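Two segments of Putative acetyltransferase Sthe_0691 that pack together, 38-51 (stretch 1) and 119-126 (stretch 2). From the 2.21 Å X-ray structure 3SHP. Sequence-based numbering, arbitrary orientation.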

# COMPACT_ATOMS: atom_id res chain seq x y z
N ASN A 38 -6.90 -13.90 17.40
CA ASN A 38 -7.79 -14.44 18.41
C ASN A 38 -9.13 -13.71 18.27
O ASN A 38 -9.24 -12.81 17.42
CB ASN A 38 -7.18 -14.23 19.81
CG ASN A 38 -6.75 -12.80 20.03
OD1 ASN A 38 -7.52 -11.84 19.80
ND2 ASN A 38 -5.51 -12.63 20.45
N ALA A 39 -10.12 -14.11 19.06
CA ALA A 39 -11.43 -13.43 19.06
C ALA A 39 -11.57 -12.41 20.19
O ALA A 39 -12.55 -11.69 20.25
CB ALA A 39 -12.56 -14.45 19.12
N ALA A 40 -10.62 -12.37 21.11
CA ALA A 40 -10.55 -11.26 22.07
C ALA A 40 -9.09 -10.94 22.35
O ALA A 40 -8.37 -11.75 22.97
CB ALA A 40 -11.32 -11.54 23.36
N ARG A 41 -8.69 -9.76 21.87
CA ARG A 41 -7.37 -9.16 21.90
C ARG A 41 -6.55 -9.13 23.20
O ARG A 41 -5.31 -9.15 23.16
CB ARG A 41 -7.60 -7.68 21.60
CG ARG A 41 -7.03 -7.22 20.40
CD ARG A 41 -7.59 -5.84 20.16
NE ARG A 41 -8.89 -5.99 19.51
CZ ARG A 41 -9.37 -5.19 18.56
NH1 ARG A 41 -10.58 -5.46 18.05
NH2 ARG A 41 -8.65 -4.16 18.10
N ALA A 42 -7.24 -8.92 24.32
CA ALA A 42 -6.60 -8.84 25.62
C ALA A 42 -7.50 -9.53 26.61
O ALA A 42 -8.69 -9.73 26.35
CB ALA A 42 -6.41 -7.40 26.01
N GLU A 43 -6.94 -9.86 27.78
CA GLU A 43 -7.69 -10.58 28.80
C GLU A 43 -6.89 -10.45 30.10
O GLU A 43 -5.67 -10.24 30.05
CB GLU A 43 -7.84 -12.06 28.38
CG GLU A 43 -6.49 -12.74 28.16
CD GLU A 43 -6.56 -14.06 27.41
OE1 GLU A 43 -5.98 -15.04 27.94
OE2 GLU A 43 -7.14 -14.12 26.28
N ALA A 44 -7.55 -10.56 31.24
CA ALA A 44 -6.80 -10.64 32.51
C ALA A 44 -5.75 -11.74 32.40
O ALA A 44 -6.00 -12.78 31.79
CB ALA A 44 -7.73 -10.94 33.68
N PHE A 45 -4.58 -11.49 32.97
CA PHE A 45 -3.54 -12.50 32.97
C PHE A 45 -3.92 -13.64 33.90
O PHE A 45 -4.02 -13.45 35.10
CB PHE A 45 -2.22 -11.89 33.43
CG PHE A 45 -1.04 -12.83 33.38
CD1 PHE A 45 -0.23 -12.89 32.25
CD2 PHE A 45 -0.72 -13.65 34.48
CE1 PHE A 45 0.88 -13.75 32.20
CE2 PHE A 45 0.39 -14.51 34.44
CZ PHE A 45 1.19 -14.57 33.30
N LEU A 46 -4.14 -14.82 33.32
CA LEU A 46 -4.47 -16.01 34.10
C LEU A 46 -3.63 -17.18 33.56
O LEU A 46 -2.87 -17.01 32.58
CB LEU A 46 -5.98 -16.32 34.00
CG LEU A 46 -7.03 -15.32 34.51
CD1 LEU A 46 -8.47 -15.65 33.98
CD2 LEU A 46 -7.03 -15.25 36.03
N LYS A 47 -3.75 -18.36 34.18
CA LYS A 47 -2.87 -19.51 33.86
C LYS A 47 -3.01 -19.89 32.39
O LYS A 47 -4.13 -20.02 31.89
CB LYS A 47 -3.20 -20.74 34.71
CG LYS A 47 -2.75 -20.66 36.18
CD LYS A 47 -3.77 -21.38 37.08
CE LYS A 47 -3.30 -21.53 38.52
NZ LYS A 47 -2.24 -22.58 38.62
N GLU A 48 -1.87 -20.05 31.71
CA GLU A 48 -1.86 -20.42 30.29
C GLU A 48 -2.68 -21.66 29.97
O GLU A 48 -3.37 -21.72 28.95
CB GLU A 48 -0.43 -20.65 29.81
CG GLU A 48 -0.02 -19.72 28.70
CD GLU A 48 1.47 -19.77 28.43
OE1 GLU A 48 1.86 -19.82 27.24
OE2 GLU A 48 2.25 -19.76 29.41
N LYS A 49 -2.61 -22.65 30.87
CA LYS A 49 -3.26 -23.95 30.66
C LYS A 49 -4.76 -23.83 30.32
O LYS A 49 -5.29 -24.65 29.57
CB LYS A 49 -3.01 -24.89 31.86
CG LYS A 49 -3.84 -24.58 33.13
CD LYS A 49 -3.42 -25.48 34.32
CE LYS A 49 -4.28 -25.20 35.57
NZ LYS A 49 -3.87 -25.99 36.78
N LEU A 50 -5.41 -22.79 30.84
CA LEU A 50 -6.83 -22.55 30.55
C LEU A 50 -7.14 -22.47 29.05
O LEU A 50 -8.23 -22.84 28.63
CB LEU A 50 -7.32 -21.29 31.25
CG LEU A 50 -7.29 -21.27 32.77
CD1 LEU A 50 -7.68 -19.89 33.25
CD2 LEU A 50 -8.21 -22.35 33.38
N GLN A 51 -6.18 -22.01 28.26
CA GLN A 51 -6.36 -21.88 26.82
C GLN A 51 -6.14 -23.21 26.09
O GLN A 51 -6.72 -23.44 25.02
CB GLN A 51 -5.41 -20.82 26.25
CG GLN A 51 -5.80 -20.27 24.87
CD GLN A 51 -7.07 -19.44 24.92
OE1 GLN A 51 -7.33 -18.72 25.89
NE2 GLN A 51 -7.89 -19.56 23.88
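Stretch 2 (119-126) LLVITVEI

Stretch 2 enters as loop at Leu119 and Leu120 and is a β-strand from Val121 onward, continuing beyond Ile126, with phi between -144° and -84° and psi between 122° and 132° over Val121 to Ile126. Leu120, at -101/-17, departs from the extended conformation just before the strand. Stretch 1 is mostly loop, with a short strand at Glu43 and Ala44 and a 3-10 segment from Glu48 to Leu50, in which Leu50 N bonds to Lys47 O at 3.2 Å. No backbone-to-backbone hydrogen bond joins the two stretches, so the strand is not paired with stretch 1 as in a β-sheet; on the strand side the contacts are made by side chains, and stretch 1 meets them with both side chains and backbone atoms.

The register gives the direction. Ala40 lies nearest Glu125, with their CA atoms 5.8 Å apart, whereas Leu50 lies nearest Leu120, with a CA to CA distance of 8.0 Å. Low numbers in one stretch therefore match high numbers in the other, and the chains run in broadly opposite senses. Within the strand the usual alternation selects the contacting residues: the CA-to-CB bonds of Val121, Thr123 and Glu125 point toward stretch 1, while Ile122, Val124 and Ile126 make no contact with it. Together the two stretches bury 415 Å², summed over both sides.

The polar contact is concentrated at Glu125, which has 94 Å² covered, the largest share of any residue here. Its carboxylate takes three hydrogen bonds from Arg41. The backbone Arg41 N donates to Glu125 OE2 at 2.8 Å with an N-H...O angle of 173°, and Arg41 NE reaches the same Glu125 OE2 at 2.9 Å and 171°. Arg41 NH1 donates to Glu125 OE1 at 2.9 Å, with a more bent angle of 153°. The last two belong to a salt bridge in which the carboxylate lies along the guanidinium edge, with OE2 near its plane, as expected for a two-point pairing. Arg41 has a CA-to-CB bond that points sideways, and the rest of its side chain brings the guanidinium nearer; its chi1 of -116° lies between wells.

Beside this bridge the packing is close. Ala40 CB approaches Thr123 CG2 to 3.6 Å and Glu125 CG to 4.0 Å, so one methyl touches two successive inward-facing residues of the strand. Thr123 CG2 also lies 3.8 Å from Ala42 O and 4.2 Å from Glu43 CB. The threonine methyl thus serves this interface, while Thr123 OG1 is hydrogen-bonded elsewhere in the structure.

At the other end the contact is apolar. Leu50 CD1 lies 4.1 Å from Val121 CG2, and Leu50 CD2 lies 4.1 Å from Leu120 CD1, so its two methyls meet different neighbours. Leu46 CD1 adds a second approach to Val121 CG2 at 4.2 Å. Leu46, Leu50 and Leu120 all have chi1 near -60° and chi2 near 180°, and all three direct CA-to-CB toward the opposing stretch. These distances are typical of methyl groups in van der Waals contact.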

# COMPACT_ATOMS: atom_id res chain seq x y z
N LEU A 119 -17.00 -23.89 30.67
CA LEU A 119 -16.08 -22.77 30.62
C LEU A 119 -15.78 -22.24 32.00
O LEU A 119 -16.67 -22.16 32.85
CB LEU A 119 -16.67 -21.65 29.78
CG LEU A 119 -17.07 -22.04 28.37
CD1 LEU A 119 -17.79 -20.84 27.76
CD2 LEU A 119 -15.86 -22.44 27.53
N LEU A 120 -14.52 -21.88 32.22
CA LEU A 120 -14.13 -21.18 33.43
C LEU A 120 -13.99 -19.68 33.11
O LEU A 120 -14.01 -18.86 34.04
CB LEU A 120 -12.85 -21.78 34.02
CG LEU A 120 -12.98 -23.28 34.37
CD1 LEU A 120 -11.69 -23.90 34.95
CD2 LEU A 120 -14.17 -23.55 35.32
N VAL A 121 -13.88 -19.32 31.82
CA VAL A 121 -13.65 -17.93 31.38
C VAL A 121 -14.40 -17.59 30.10
O VAL A 121 -14.34 -18.34 29.11
CB VAL A 121 -12.15 -17.62 31.16
CG1 VAL A 121 -11.92 -16.12 31.05
CG2 VAL A 121 -11.31 -18.18 32.28
N ILE A 122 -15.11 -16.47 30.13
CA ILE A 122 -15.77 -15.88 28.96
C ILE A 122 -15.22 -14.47 28.82
O ILE A 122 -15.18 -13.72 29.80
CB ILE A 122 -17.31 -15.81 29.13
CG1 ILE A 122 -17.89 -17.21 29.38
CG2 ILE A 122 -17.99 -15.19 27.91
CD1 ILE A 122 -19.44 -17.25 29.63
N THR A 123 -14.83 -14.11 27.59
CA THR A 123 -14.07 -12.90 27.34
C THR A 123 -14.68 -12.24 26.09
O THR A 123 -14.77 -12.87 25.02
CB THR A 123 -12.55 -13.23 27.13
OG1 THR A 123 -12.03 -13.88 28.30
CG2 THR A 123 -11.72 -11.97 26.89
N VAL A 124 -15.13 -10.99 26.25
CA VAL A 124 -15.85 -10.26 25.20
C VAL A 124 -15.25 -8.87 24.97
O VAL A 124 -15.04 -8.10 25.92
CB VAL A 124 -17.35 -10.09 25.57
CG1 VAL A 124 -18.14 -9.56 24.37
CG2 VAL A 124 -17.96 -11.43 26.06
N GLU A 125 -15.01 -8.53 23.71
CA GLU A 125 -14.55 -7.19 23.32
C GLU A 125 -15.77 -6.28 23.18
O GLU A 125 -16.75 -6.65 22.48
CB GLU A 125 -13.84 -7.24 21.97
CG GLU A 125 -12.53 -7.99 21.96
CD GLU A 125 -11.70 -7.73 20.66
OE1 GLU A 125 -12.26 -7.16 19.69
OE2 GLU A 125 -10.50 -8.10 20.63
N ILE A 126 -15.72 -5.11 23.85
CA ILE A 126 -16.77 -4.11 23.73
C ILE A 126 -16.19 -2.70 23.79
O ILE A 126 -15.47 -2.37 24.73
CB ILE A 126 -17.85 -4.22 24.86
CG1 ILE A 126 -18.36 -5.67 25.01
CG2 ILE A 126 -19.03 -3.27 24.57
CD1 ILE A 126 -19.23 -5.88 26.25